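Side-chain contacts in TarM (Staphylococcus aureus subsp. aureus 21178, PDB 4X7R), which belongs to the group 1 glycosyltransferases of the GT-B clan and holds uridine-5'-diphosphate in a pocket lined by residues from distant parts of its chain: residues 155-158 with 159-163; 206-209 with 210-214; 285-288 with 289-293. The protein carries 1 engineered substitution. All coordinates share one frame; numbering follows the deposited sequence.

Interaction 1: 155-158 with 159-163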
loop_
_atom_site.group_PDB
_atom_site.type_symbol
_atom_site.label_atom_id
_atom_site.label_comp_id
_atom_site.label_asym_id
_atom_site.label_seq_id
_atom_site.Cartn_x
_atom_site.Cartn_y
_atom_site.Cartn_z
ATOM N N GLU A 155 12.793 18.770 -13.089
ATOM C CA GLU A 155 12.605 17.787 -14.169
ATOM C C GLU A 155 12.918 18.450 -15.475
ATOM O O GLU A 155 12.615 19.630 -15.648
ATOM C CB GLU A 155 11.187 17.208 -14.204
ATOM C CG GLU A 155 10.887 16.276 -13.042
ATOM C CD GLU A 155 9.407 16.002 -12.888
ATOM O OE1 GLU A 155 8.628 16.980 -12.821
ATOM O OE2 GLU A 155 9.025 14.811 -12.844
ATOM N N THR A 156 13.596 17.734 -16.371
ATOM C CA THR A 156 13.902 18.241 -17.728
ATOM C C THR A 156 13.018 17.519 -18.747
ATOM O O THR A 156 12.833 16.304 -18.649
ATOM C CB THR A 156 15.395 18.135 -18.045
ATOM O OG1 THR A 156 16.114 18.831 -17.033
ATOM C CG2 THR A 156 15.752 18.724 -19.395
ATOM N N PHE A 157 12.531 18.253 -19.754
ATOM C CA PHE A 157 11.643 17.687 -20.795
ATOM C C PHE A 157 12.273 17.606 -22.158
ATOM O O PHE A 157 13.023 18.494 -22.528
ATOM C CB PHE A 157 10.305 18.448 -20.877
ATOM C CG PHE A 157 9.541 18.415 -19.578
ATOM C CD1 PHE A 157 9.777 19.370 -18.585
ATOM C CD2 PHE A 157 8.631 17.401 -19.318
ATOM C CE1 PHE A 157 9.090 19.326 -17.378
ATOM C CE2 PHE A 157 7.945 17.356 -18.103
ATOM C CZ PHE A 157 8.193 18.308 -17.134
ATOM N N ASN A 158 11.927 16.550 -22.915
ATOM C CA ASN A 158 12.364 16.348 -24.305
ATOM C C ASN A 158 11.382 17.045 -25.285
ATOM O O ASN A 158 10.450 17.731 -24.842
ATOM C CB ASN A 158 12.491 14.835 -24.616
ATOM C CG ASN A 158 11.198 14.054 -24.636
ATOM O OD1 ASN A 158 10.092 14.595 -24.615
ATOM N ND2 ASN A 158 11.314 12.744 -24.666
ATOM N N VAL A 159 11.570 16.818 -26.611
ATOM C CA VAL A 159 10.740 17.363 -27.707
ATOM C C VAL A 159 9.247 17.001 -27.607
ATOM O O VAL A 159 8.397 17.785 -28.038
ATOM C CB VAL A 159 11.322 17.066 -29.117
ATOM C CG1 VAL A 159 12.629 17.829 -29.345
ATOM C CG2 VAL A 159 11.507 15.564 -29.360
ATOM N N ASP A 160 8.934 15.822 -27.047
ATOM C CA ASP A 160 7.573 15.314 -26.865
ATOM C C ASP A 160 6.978 15.741 -25.518
ATOM O O ASP A 160 5.953 15.184 -25.099
ATOM C CB ASP A 160 7.563 13.772 -26.968
ATOM C CG ASP A 160 8.301 13.191 -28.166
ATOM O OD1 ASP A 160 8.062 13.662 -29.302
ATOM O OD2 ASP A 160 9.101 12.250 -27.967
ATOM N N ASN A 161 7.648 16.707 -24.820
ATOM C CA ASN A 161 7.284 17.221 -23.489
ATOM C C ASN A 161 7.178 16.098 -22.451
ATOM O O ASN A 161 6.298 16.114 -21.594
ATOM C CB ASN A 161 6.008 18.092 -23.540
ATOM C CG ASN A 161 5.823 19.008 -22.360
ATOM O OD1 ASN A 161 6.785 19.439 -21.715
ATOM N ND2 ASN A 161 4.574 19.346 -22.065
ATOM N N LYS A 162 8.070 15.103 -22.551
ATOM C CA LYS A 162 8.142 13.974 -21.616
ATOM C C LYS A 162 9.417 14.123 -20.766
ATOM O O LYS A 162 10.410 14.678 -21.247
ATOM C CB LYS A 162 8.146 12.626 -22.356
ATOM C CG LYS A 162 6.827 12.260 -23.067
ATOM C CD LYS A 162 5.931 11.366 -22.225
ATOM C CE LYS A 162 4.721 10.870 -22.984
ATOM N NZ LYS A 162 5.038 9.678 -23.817
ATOM N N VAL A 163 9.379 13.640 -19.506
ATOM C CA VAL A 163 10.507 13.720 -18.550
ATOM C C VAL A 163 11.683 12.851 -19.011
ATOM O O VAL A 163 11.539 11.639 -19.137
ATOM C CB VAL A 163 10.089 13.427 -17.075
ATOM C CG1 VAL A 163 11.286 13.538 -16.106
ATOM C CG2 VAL A 163 8.968 14.359 -16.628
#
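Asn158 reaches across to Lys162 as the chain reverses, and its side-chain oxygen shares the polar work with the backbone. CB sits against the backbone of Val159, close by mere connectivity. At CG the amide carbon comes to 3.5 Å from Lys162 O. OD1 is gripped twice: Lys162 N donates a nearly straight bond of 2.9 Å to OD1, and Asp160 N a weak one of 3.0 Å. Lys162 N approaches from above the amide carbonyl plane, 44° out of it. ND2 has only loose neighbours across the contact, the nearest being Lys162 CB. With chi1 at 67°, CG stands between the backbone N and the carbonyl carbon, which carries OD1 in over the turn.

The backbone here is a beta hairpin joining strands 150-157 and 163-169, closed by a type I turn from Asn158 to Asn161 and a G1 beta bulge. Asn161 N bonds to Asn158 O, while Asn158 N donates to Lys162 O at 2.9 Å. Asn161 adopts the left-handed helical conformation of the bulge, one that asparagine tolerates better than most residues other than glycine.

Flanking the turn, Phe157 and Val163 form a non-hydrogen-bonded antiparallel pair, and both send their side chains to one face of the sheet. Phe157 CE2 meets Val163 CG2 at 3.5 Å, a flat ring against a compact branched side chain. Asn161 OD1 comes to 3.6 Å from Phe157 CG, with amide and ring planes 51° apart; that oxygen accepts a bond from Arg140 NE, and Arg140 also makes a cation-pi contact with the ring. Glu155 OE2 lies 3.8 Å from Val163 CG2, and its carboxylate bonds weakly to Gln166 NE2.

Interaction 2: 206-209 with 210-214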
loop_
_atom_site.group_PDB
_atom_site.type_symbol
_atom_site.label_atom_id
_atom_site.label_comp_id
_atom_site.label_asym_id
_atom_site.label_seq_id
_atom_site.Cartn_x
_atom_site.Cartn_y
_atom_site.Cartn_z
ATOM N N LEU A 206 21.063 1.353 -7.578
ATOM C CA LEU A 206 21.112 2.335 -6.481
ATOM C C LEU A 206 20.514 1.694 -5.213
ATOM O O LEU A 206 21.145 1.712 -4.147
ATOM C CB LEU A 206 20.313 3.612 -6.873
ATOM C CG LEU A 206 20.103 4.662 -5.752
ATOM C CD1 LEU A 206 21.362 5.413 -5.476
ATOM C CD2 LEU A 206 18.971 5.633 -6.077
ATOM N N CYS A 207 19.303 1.089 -5.349
ATOM C CA CYS A 207 18.610 0.429 -4.224
ATOM C C CYS A 207 19.351 -0.746 -3.652
ATOM O O CYS A 207 19.375 -0.902 -2.441
ATOM C CB CYS A 207 17.186 0.075 -4.610
ATOM S SG CYS A 207 16.157 1.526 -4.905
ATOM N N VAL A 208 20.048 -1.511 -4.500
ATOM C CA VAL A 208 20.873 -2.633 -4.036
ATOM C C VAL A 208 22.049 -2.093 -3.206
ATOM O O VAL A 208 22.322 -2.611 -2.122
ATOM C CB VAL A 208 21.326 -3.538 -5.212
ATOM C CG1 VAL A 208 22.499 -4.439 -4.809
ATOM C CG2 VAL A 208 20.152 -4.358 -5.743
ATOM N N TYR A 209 22.717 -1.023 -3.699
ATOM C CA TYR A 209 23.828 -0.392 -2.981
ATOM C C TYR A 209 23.340 0.090 -1.622
ATOM O O TYR A 209 23.982 -0.179 -0.611
ATOM C CB TYR A 209 24.398 0.780 -3.799
ATOM C CG TYR A 209 25.354 1.669 -3.024
ATOM C CD1 TYR A 209 26.687 1.303 -2.837
ATOM C CD2 TYR A 209 24.947 2.915 -2.542
ATOM C CE1 TYR A 209 27.582 2.144 -2.167
ATOM C CE2 TYR A 209 25.821 3.745 -1.841
ATOM C CZ TYR A 209 27.140 3.361 -1.665
ATOM O OH TYR A 209 27.978 4.184 -0.947
ATOM N N TYR A 210 22.206 0.800 -1.615
ATOM C CA TYR A 210 21.585 1.370 -0.421
ATOM C C TYR A 210 21.365 0.325 0.683
ATOM O O TYR A 210 21.772 0.553 1.826
ATOM C CB TYR A 210 20.275 2.097 -0.804
ATOM C CG TYR A 210 19.405 2.434 0.387
ATOM C CD1 TYR A 210 19.862 3.282 1.394
ATOM C CD2 TYR A 210 18.107 1.939 0.488
ATOM C CE1 TYR A 210 19.066 3.605 2.486
ATOM C CE2 TYR A 210 17.296 2.267 1.575
ATOM C CZ TYR A 210 17.782 3.106 2.565
ATOM O OH TYR A 210 16.997 3.482 3.615
ATOM N N LEU A 211 20.775 -0.842 0.322
ATOM C CA LEU A 211 20.540 -1.956 1.250
ATOM C C LEU A 211 21.841 -2.520 1.803
ATOM O O LEU A 211 21.863 -2.954 2.940
ATOM C CB LEU A 211 19.739 -3.079 0.578
ATOM C CG LEU A 211 18.287 -2.750 0.232
ATOM C CD1 LEU A 211 17.673 -3.874 -0.596
ATOM C CD2 LEU A 211 17.459 -2.477 1.511
ATOM N N GLU A 212 22.912 -2.539 0.994
ATOM C CA GLU A 212 24.223 -3.041 1.427
ATOM C C GLU A 212 24.859 -2.052 2.410
ATOM O O GLU A 212 25.564 -2.476 3.319
ATOM C CB GLU A 212 25.138 -3.282 0.220
ATOM C CG GLU A 212 24.694 -4.457 -0.633
ATOM C CD GLU A 212 25.278 -4.524 -2.028
ATOM O OE1 GLU A 212 25.878 -3.526 -2.491
ATOM O OE2 GLU A 212 25.098 -5.574 -2.680
ATOM N N LYS A 213 24.564 -0.748 2.252
ATOM C CA LYS A 213 25.013 0.345 3.132
ATOM C C LYS A 213 24.169 0.368 4.437
ATOM O O LYS A 213 24.710 0.454 5.539
ATOM C CB LYS A 213 24.905 1.701 2.379
ATOM C CG LYS A 213 26.183 2.520 2.343
ATOM C CD LYS A 213 27.382 1.801 1.727
ATOM C CE LYS A 213 28.681 2.491 2.112
ATOM N NZ LYS A 213 29.047 2.311 3.555
ATOM N N LEU A 214 22.849 0.227 4.304
ATOM C CA LEU A 214 21.934 0.217 5.442
ATOM C C LEU A 214 22.047 -1.009 6.334
ATOM O O LEU A 214 22.020 -0.869 7.544
ATOM C CB LEU A 214 20.488 0.348 4.934
ATOM C CG LEU A 214 19.391 0.514 5.995
ATOM C CD1 LEU A 214 19.451 1.930 6.616
ATOM C CD2 LEU A 214 18.026 0.215 5.402
#
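Tyr209 lies alongside Lys213, ring and aliphatic chain pointing the same way, one turn apart on helix 203-214. This i to i+4 pairing belongs to the alpha-helix that follows the ten-stranded antiparallel sheet and leads into strand 221-225 of the first parallel sheet, a Rossmann-like half of the GT-B fold. Lys213 CD comes to 3.7 Å from Tyr209 CZ, and CE to 3.6 Å from Tyr209 OH. The bend at chi2 (57°) lays these methylenes beside the phenol, a good use of a long chain at an exposed position; the further bend at chi4 merely turns NZ. Elsewhere the tyrosine ring meets Phe200 obliquely, and the Tyr209 side chain also touches Phe73 of helix 69-78.

A second i to i+4 pair, Val208 with Glu212, crosses at an angle. Val208 CG1 meets Glu212 OE2 at 3.5 Å. That oxygen also accepts a hydrogen bond from Asn238 N, which ties the helix to a loop.

Tyr210 and Leu211 pack on Val39 of strand 36-40, Tyr210 also on Tyr67 of the outermost strand 66-68; bulky, largely hydrophobic side chains suit the space between helix and sheet. The side chain of Cys207 is about 5 Å from a bound 2-deoxy-3,6-di-O-sulfo-2-(sulfoamino)-alpha-D-glucopyranose. Cys207 O accepts the bond from Leu211 N at 3.1 Å, while Leu211 CG rests 3.4 Å from the same oxygen.

Interaction 3: 285-288 with 289-293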
loop_
_atom_site.group_PDB
_atom_site.type_symbol
_atom_site.label_atom_id
_atom_site.label_comp_id
_atom_site.label_asym_id
_atom_site.label_seq_id
_atom_site.Cartn_x
_atom_site.Cartn_y
_atom_site.Cartn_z
ATOM N N ALA A 285 -3.092 -23.961 2.485
ATOM C CA ALA A 285 -3.558 -24.344 1.135
ATOM C C ALA A 285 -2.708 -23.742 0.033
ATOM O O ALA A 285 -2.341 -24.457 -0.892
ATOM C CB ALA A 285 -5.040 -23.998 0.953
ATOM N N GLN A 286 -2.301 -22.470 0.167
ATOM C CA GLN A 286 -1.433 -21.856 -0.846
ATOM C C GLN A 286 -0.080 -22.534 -0.884
ATOM O O GLN A 286 0.465 -22.706 -1.966
ATOM C CB GLN A 286 -1.275 -20.322 -0.618
ATOM C CG GLN A 286 -0.546 -19.612 -1.785
ATOM C CD GLN A 286 -0.607 -18.098 -1.756
ATOM O OE1 GLN A 286 -0.867 -17.481 -0.736
ATOM N NE2 GLN A 286 -0.322 -17.464 -2.881
ATOM N N ARG A 287 0.485 -22.891 0.288
ATOM C CA ARG A 287 1.790 -23.566 0.377
ATOM C C ARG A 287 1.767 -24.896 -0.377
ATOM O O ARG A 287 2.677 -25.166 -1.172
ATOM C CB ARG A 287 2.189 -23.804 1.849
ATOM C CG ARG A 287 3.448 -24.638 1.993
ATOM C CD ARG A 287 3.866 -24.789 3.448
ATOM N NE ARG A 287 5.005 -25.704 3.532
ATOM C CZ ARG A 287 4.877 -27.021 3.639
ATOM N NH1 ARG A 287 3.668 -27.577 3.702
ATOM N NH2 ARG A 287 5.954 -27.793 3.684
ATOM N N LEU A 288 0.704 -25.684 -0.183
ATOM C CA LEU A 288 0.544 -26.963 -0.879
ATOM C C LEU A 288 0.380 -26.768 -2.383
ATOM O O LEU A 288 0.993 -27.506 -3.168
ATOM C CB LEU A 288 -0.645 -27.768 -0.291
ATOM C CG LEU A 288 -0.505 -28.138 1.204
ATOM C CD1 LEU A 288 -1.808 -28.656 1.764
ATOM C CD2 LEU A 288 0.588 -29.159 1.414
ATOM N N ASP A 289 -0.417 -25.761 -2.797
ATOM C CA ASP A 289 -0.611 -25.458 -4.226
ATOM C C ASP A 289 0.714 -25.083 -4.866
ATOM O O ASP A 289 1.039 -25.583 -5.928
ATOM C CB ASP A 289 -1.635 -24.320 -4.429
ATOM C CG ASP A 289 -3.057 -24.729 -4.124
ATOM O OD1 ASP A 289 -3.319 -25.945 -4.058
ATOM O OD2 ASP A 289 -3.914 -23.840 -4.015
ATOM N N ILE A 290 1.516 -24.284 -4.170
ATOM C CA ILE A 290 2.823 -23.862 -4.689
ATOM C C ILE A 290 3.771 -25.057 -4.839
ATOM O O ILE A 290 4.429 -25.193 -5.867
ATOM C CB ILE A 290 3.412 -22.712 -3.822
ATOM C CG1 ILE A 290 2.652 -21.389 -4.095
ATOM C CG2 ILE A 290 4.935 -22.557 -4.055
ATOM C CD1 ILE A 290 3.004 -20.233 -3.172
ATOM N N LEU A 291 3.848 -25.892 -3.805
ATOM C CA LEU A 291 4.712 -27.072 -3.773
ATOM C C LEU A 291 4.351 -28.072 -4.876
ATOM O O LEU A 291 5.248 -28.683 -5.445
ATOM C CB LEU A 291 4.696 -27.747 -2.376
ATOM C CG LEU A 291 5.351 -26.970 -1.222
ATOM C CD1 LEU A 291 5.151 -27.718 0.091
ATOM C CD2 LEU A 291 6.823 -26.721 -1.468
ATOM N N ASN A 292 3.053 -28.210 -5.190
ATOM C CA ASN A 292 2.583 -29.112 -6.238
ATOM C C ASN A 292 2.912 -28.622 -7.622
ATOM O O ASN A 292 3.314 -29.440 -8.448
ATOM C CB ASN A 292 1.095 -29.440 -6.090
ATOM C CG ASN A 292 0.762 -30.166 -4.816
ATOM O OD1 ASN A 292 1.580 -30.908 -4.269
ATOM N ND2 ASN A 292 -0.448 -29.951 -4.281
ATOM N N GLN A 293 2.808 -27.285 -7.847
ATOM C CA GLN A 293 3.040 -26.552 -9.095
ATOM C C GLN A 293 4.505 -26.207 -9.407
ATOM O O GLN A 293 4.822 -26.043 -10.587
ATOM C CB GLN A 293 2.271 -25.214 -9.049
ATOM C CG GLN A 293 0.771 -25.274 -9.360
ATOM C CD GLN A 293 -0.065 -24.147 -8.741
ATOM O OE1 GLN A 293 0.372 -23.375 -7.836
ATOM N NE2 GLN A 293 -1.324 -24.068 -9.196
#
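Leu291 sets its CD1 methyl over one face of the Arg287 guanidinium, 3.6 Å above the plane and over its centre. The arginine is extended from CG to NE, and Arg287 NE bonds to Ile299 O, holding the flat group beside strand 299-301. The more deeply buried part lies next to this pair: Gln286 and Ile290 cross one turn apart, with Gln286 CG 3.9 Å from Ile290 CD1, and both touch Val281 of strand 278-281. Gln286 suits a buried site because its NE2 has acceptors in Val250 O and His252 ND1. Helix 284-293 is thus the crossover of a beta-alpha-beta unit in the Rossmann-like fold.

Leu288 and Asn292 mark the looser, exposed side. Beyond the backbone bond from Asn292 N to Leu288 O, Asn292 CG lies 3.1 Å from Leu288 O, a side chain folded over the backbone, and ND2 approaches that oxygen at an angle too poor for a hydrogen bond.

Asp289 CG sits 3.3 Å from Ala285 O, the carboxylate carbon facing the carbonyl oxygen and both carboxylate oxygens held farther off. Asp289 OD2 forms a salt bridge to Lys425 NZ and a hydrogen bond with Tyr426 OH. Those bonds would be expected to favour the ionised carboxylate, and they pin this helix to the loop after strand 419-422, in the other parallel-sheet half of the protein.

How the interactions relate
The contacts follow one another along the chain without touching. Interaction 1 is the hairpin between two adjacent inner strands of the ten-stranded antiparallel sheet, a lobe added to the GT-B core; the last strands of that sheet lead into helix 203-214, which bears interaction 2. Their centres are 29 Å apart. Interaction 3 has its centre 33 Å from that of interaction 2 and 47 Å from that of interaction 1. Interactions 2 and 3 both sit on helices of the first parallel-sheet half; interaction 3 also meets the second half, through Lys425 and Tyr426, the side chain of Gln286 being about 8 Å from the bound 3YW. The three thus belong to separate parts of the fold: added sheet, first half, and its junction with the second.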